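Local structure of 2-Cys Peroxiredoxin (Plasmodium vivax SaI-1, 2I81) at residues P20-P28 and V146-L157. The protein probably reduces hydrogen peroxide and organic hydroperoxides through a peroxidatic cysteine, as a typical 2-Cys peroxiredoxin of the AhpC/TSA family. Sequence-based numbering, arbitrary orientation.
Sequences PTYVGKEAP and VLIDMNGIVQHL
At the edge of the Tyr22 ring, in its plane, sits Val154 CB, while Val154 CG2 comes in obliquely, 3.6 Å from Tyr22 CD2. The Leu157 side chain runs at about a right angle to that of Tyr22, its CD1 3.4 Å from Tyr22 OH. With CG held between its own N and carbonyl carbon (chi1 54°), the Tyr22 ring lies over its own backbone, and its far end approaches Val154 and Leu157. Val23 CG2 packs on Leu157 CB at 3.9 Å. Val154 CG2 is shared between the Tyr22 ring and Ala27 CB, 3.6 Å away, and Ala27 CB reaches Ile148 CG1 as well.

Three backbone bonds fix the register. Gly24 N donates to Val154 O at 2.7 Å, Val154 N returns a bond to Lys25 O, and Ala27 N gives Gly152 O a nearly straight one (2.9 Å, 171° at the hydrogen). The type II turn from Tyr22 to Lys25 places Gly24 N and Lys25 O where they meet the backbone O and N of Val154. Asp149 stiffens the type I hairpin turn: its OD1, approached from above the carboxylate plane, takes Ile153 N at 2.8 Å, while OD2 receives Gln155 NE2.

Tyr132 covers this apolar patch, taking the Tyr22 hydroxyl on its carbonyl oxygen and meeting the Tyr22 ring edge-to-face. In this thioredoxin-like fold the loop before strand 31-35 lies against the turn and the start of strand 154-160, with strand 54-59 beside strand 140-148 and helix 168-184 packed on Leu147 and His156; His156 and Leu157 pair antiparallel with a strand of a second subunit, consistent with the edge-strand dimer of typical 2-Cys peroxiredoxins.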
loop_
_atom_site.group_PDB
_atom_site.type_symbol
_atom_site.label_atom_id
_atom_site.label_comp_id
_atom_site.label_asym_id
_atom_site.label_seq_id
_atom_site.Cartn_x
_atom_site.Cartn_y
_atom_site.Cartn_z
ATOM N N PRO A 20 1.359 21.645 8.353
ATOM C CA PRO A 20 1.207 23.094 8.358
ATOM C C PRO A 20 1.411 23.686 9.757
ATOM O O PRO A 20 1.848 22.974 10.665
ATOM C CB PRO A 20 -0.238 23.295 7.880
ATOM C CG PRO A 20 -0.942 21.976 8.140
ATOM C CD PRO A 20 0.078 20.958 8.582
ATOM N N THR A 21 1.102 24.969 9.927
ATOM C CA THR A 21 1.346 25.648 11.203
ATOM C C THR A 21 0.079 25.852 12.038
ATOM O O THR A 21 -1.023 25.976 11.498
ATOM C CB THR A 21 2.100 26.995 11.010
ATOM O OG1 THR A 21 2.379 27.581 12.290
ATOM C CG2 THR A 21 1.289 27.975 10.163
ATOM N N TYR A 22 0.254 25.877 13.358
ATOM C CA TYR A 22 -0.855 26.111 14.280
ATOM C C TYR A 22 -1.012 27.587 14.661
ATOM O O TYR A 22 -1.916 27.935 15.422
ATOM C CB TYR A 22 -0.716 25.242 15.538
ATOM C CG TYR A 22 0.612 25.378 16.250
ATOM C CD1 TYR A 22 1.573 24.373 16.164
ATOM C CD2 TYR A 22 0.908 26.510 17.011
ATOM C CE1 TYR A 22 2.795 24.491 16.816
ATOM C CE2 TYR A 22 2.126 26.641 17.664
ATOM C CZ TYR A 22 3.065 25.627 17.562
ATOM O OH TYR A 22 4.272 25.747 18.208
ATOM N N VAL A 23 -0.134 28.447 14.143
ATOM C CA VAL A 23 -0.234 29.887 14.403
ATOM C C VAL A 23 -1.443 30.451 13.658
ATOM O O VAL A 23 -1.583 30.262 12.447
ATOM C CB VAL A 23 1.056 30.660 14.017
ATOM C CG1 VAL A 23 0.946 32.128 14.426
ATOM C CG2 VAL A 23 2.280 30.027 14.667
ATOM N N GLY A 24 -2.313 31.134 14.397
ATOM C CA GLY A 24 -3.589 31.599 13.864
ATOM C C GLY A 24 -4.616 30.483 13.869
ATOM O O GLY A 24 -5.708 30.629 13.316
ATOM N N LYS A 25 -4.259 29.363 14.493
ATOM C CA LYS A 25 -5.134 28.201 14.577
ATOM C C LYS A 25 -5.173 27.659 16.004
ATOM O O LYS A 25 -4.518 28.198 16.901
ATOM C CB LYS A 25 -4.690 27.123 13.581
ATOM C CG LYS A 25 -5.081 27.421 12.131
ATOM C CD LYS A 25 -4.385 26.494 11.136
ATOM C CE LYS A 25 -4.986 25.070 11.175
ATOM N NZ LYS A 25 -4.300 24.224 10.009
ATOM N N GLU A 26 -5.954 26.601 16.205
ATOM C CA GLU A 26 -6.163 26.008 17.523
ATOM C C GLU A 26 -4.874 25.432 18.109
ATOM O O GLU A 26 -4.168 24.662 17.451
ATOM C CB GLU A 26 -7.247 24.929 17.438
ATOM C CG GLU A 26 -7.498 24.152 18.728
ATOM C CD GLU A 26 -8.458 22.988 18.539
ATOM O OE1 GLU A 26 -8.748 22.295 19.536
ATOM O OE2 GLU A 26 -8.924 22.761 17.402
ATOM N N ALA A 27 -4.578 25.828 19.347
ATOM C CA ALA A 27 -3.440 25.305 20.094
ATOM C C ALA A 27 -3.644 23.824 20.404
ATOM O O ALA A 27 -4.724 23.433 20.859
ATOM C CB ALA A 27 -3.248 26.092 21.382
ATOM N N PRO A 28 -2.614 22.994 20.147
ATOM C CA PRO A 28 -2.691 21.567 20.452
ATOM C C PRO A 28 -2.892 21.328 21.943
ATOM O O PRO A 28 -2.225 21.958 22.770
ATOM C CB PRO A 28 -1.325 21.034 20.005
ATOM C CG PRO A 28 -0.817 22.040 19.034
ATOM C CD PRO A 28 -1.319 23.351 19.541
ATOM N N VAL A 146 4.810 30.396 23.336
ATOM C CA VAL A 146 3.534 30.164 22.678
ATOM C C VAL A 146 2.470 30.948 23.432
ATOM O O VAL A 146 2.199 30.675 24.605
ATOM C CB VAL A 146 3.155 28.661 22.627
ATOM C CG1 VAL A 146 1.810 28.470 21.935
ATOM C CG2 VAL A 146 4.233 27.848 21.917
ATOM N N LEU A 147 1.885 31.934 22.759
ATOM C CA LEU A 147 0.817 32.723 23.352
ATOM C C LEU A 147 -0.538 32.250 22.839
ATOM O O LEU A 147 -0.833 32.344 21.646
ATOM C CB LEU A 147 1.022 34.216 23.084
ATOM C CG LEU A 147 0.136 35.205 23.852
ATOM C CD1 LEU A 147 0.183 34.979 25.362
ATOM C CD2 LEU A 147 0.556 36.616 23.522
ATOM N N ILE A 148 -1.347 31.734 23.757
ATOM C CA ILE A 148 -2.655 31.189 23.427
ATOM C C ILE A 148 -3.722 32.114 24.002
ATOM O O ILE A 148 -3.686 32.444 25.190
ATOM C CB ILE A 148 -2.813 29.750 23.984
ATOM C CG1 ILE A 148 -1.666 28.857 23.494
ATOM C CG2 ILE A 148 -4.156 29.157 23.582
ATOM C CD1 ILE A 148 -1.390 27.647 24.375
ATOM N N ASP A 149 -4.660 32.544 23.158
ATOM C CA ASP A 149 -5.719 33.441 23.617
ATOM C C ASP A 149 -6.831 32.695 24.355
ATOM O O ASP A 149 -6.764 31.474 24.526
ATOM C CB ASP A 149 -6.262 34.323 22.475
ATOM C CG ASP A 149 -6.969 33.530 21.378
ATOM O OD1 ASP A 149 -7.426 32.392 21.624
ATOM O OD2 ASP A 149 -7.077 34.063 20.253
ATOM N N MET A 150 -7.849 33.436 24.787
ATOM C CA MET A 150 -8.935 32.868 25.585
ATOM C C MET A 150 -9.834 31.914 24.797
ATOM O O MET A 150 -10.595 31.145 25.388
ATOM C CB MET A 150 -9.759 33.975 26.249
ATOM C CG MET A 150 -9.033 34.675 27.392
ATOM S SD MET A 150 -10.092 35.751 28.378
ATOM C CE MET A 150 -10.342 37.127 27.256
ATOM N N ASN A 151 -9.743 31.962 23.472
ATOM C CA ASN A 151 -10.463 31.018 22.624
ATOM C C ASN A 151 -9.616 29.795 22.258
ATOM O O ASN A 151 -10.044 28.945 21.473
ATOM C CB ASN A 151 -11.002 31.715 21.369
ATOM C CG ASN A 151 -12.063 32.759 21.686
ATOM O OD1 ASN A 151 -12.075 33.841 21.100
ATOM N ND2 ASN A 151 -12.961 32.438 22.614
ATOM N N GLY A 152 -8.422 29.710 22.840
ATOM C CA GLY A 152 -7.516 28.591 22.598
ATOM C C GLY A 152 -6.827 28.645 21.246
ATOM O O GLY A 152 -6.501 27.606 20.671
ATOM N N ILE A 153 -6.604 29.858 20.744
ATOM C CA ILE A 153 -5.962 30.071 19.443
ATOM C C ILE A 153 -4.563 30.669 19.624
ATOM O O ILE A 153 -4.394 31.648 20.356
ATOM C CB ILE A 153 -6.823 30.985 18.523
ATOM C CG1 ILE A 153 -8.199 30.352 18.267
ATOM C CG2 ILE A 153 -6.105 31.269 17.196
ATOM C CD1 ILE A 153 -9.262 31.328 17.777
ATOM N N VAL A 154 -3.570 30.073 18.962
ATOM C CA VAL A 154 -2.194 30.574 19.006
ATOM C C VAL A 154 -2.078 31.874 18.214
ATOM O O VAL A 154 -2.370 31.911 17.017
ATOM C CB VAL A 154 -1.172 29.536 18.466
ATOM C CG1 VAL A 154 0.247 30.102 18.491
ATOM C CG2 VAL A 154 -1.234 28.256 19.276
ATOM N N GLN A 155 -1.654 32.935 18.893
ATOM C CA GLN A 155 -1.507 34.246 18.268
ATOM C C GLN A 155 -0.048 34.595 18.001
ATOM O O GLN A 155 0.247 35.471 17.183
ATOM C CB GLN A 155 -2.144 35.331 19.140
ATOM C CG GLN A 155 -3.657 35.223 19.291
ATOM C CD GLN A 155 -4.403 35.394 17.978
ATOM O OE1 GLN A 155 -4.009 36.185 17.119
ATOM N NE2 GLN A 155 -5.493 34.654 17.822
ATOM N N HIS A 156 0.857 33.904 18.688
ATOM C CA HIS A 156 2.272 34.241 18.642
ATOM C C HIS A 156 3.144 33.026 18.928
ATOM O O HIS A 156 2.841 32.218 19.811
ATOM C CB HIS A 156 2.563 35.366 19.640
ATOM C CG HIS A 156 4.017 35.682 19.801
ATOM N ND1 HIS A 156 4.695 36.531 18.954
ATOM C CD2 HIS A 156 4.916 35.279 20.728
ATOM C CE1 HIS A 156 5.952 36.628 19.346
ATOM N NE2 HIS A 156 6.113 35.878 20.422
ATOM N N LEU A 157 4.226 32.912 18.165
ATOM C CA LEU A 157 5.207 31.854 18.343
ATOM C C LEU A 157 6.610 32.433 18.210
ATOM O O LEU A 157 6.894 33.180 17.274
ATOM C CB LEU A 157 4.986 30.736 17.316
ATOM C CG LEU A 157 5.952 29.544 17.280
ATOM C CD1 LEU A 157 5.876 28.711 18.555
ATOM C CD2 LEU A 157 5.679 28.678 16.059
#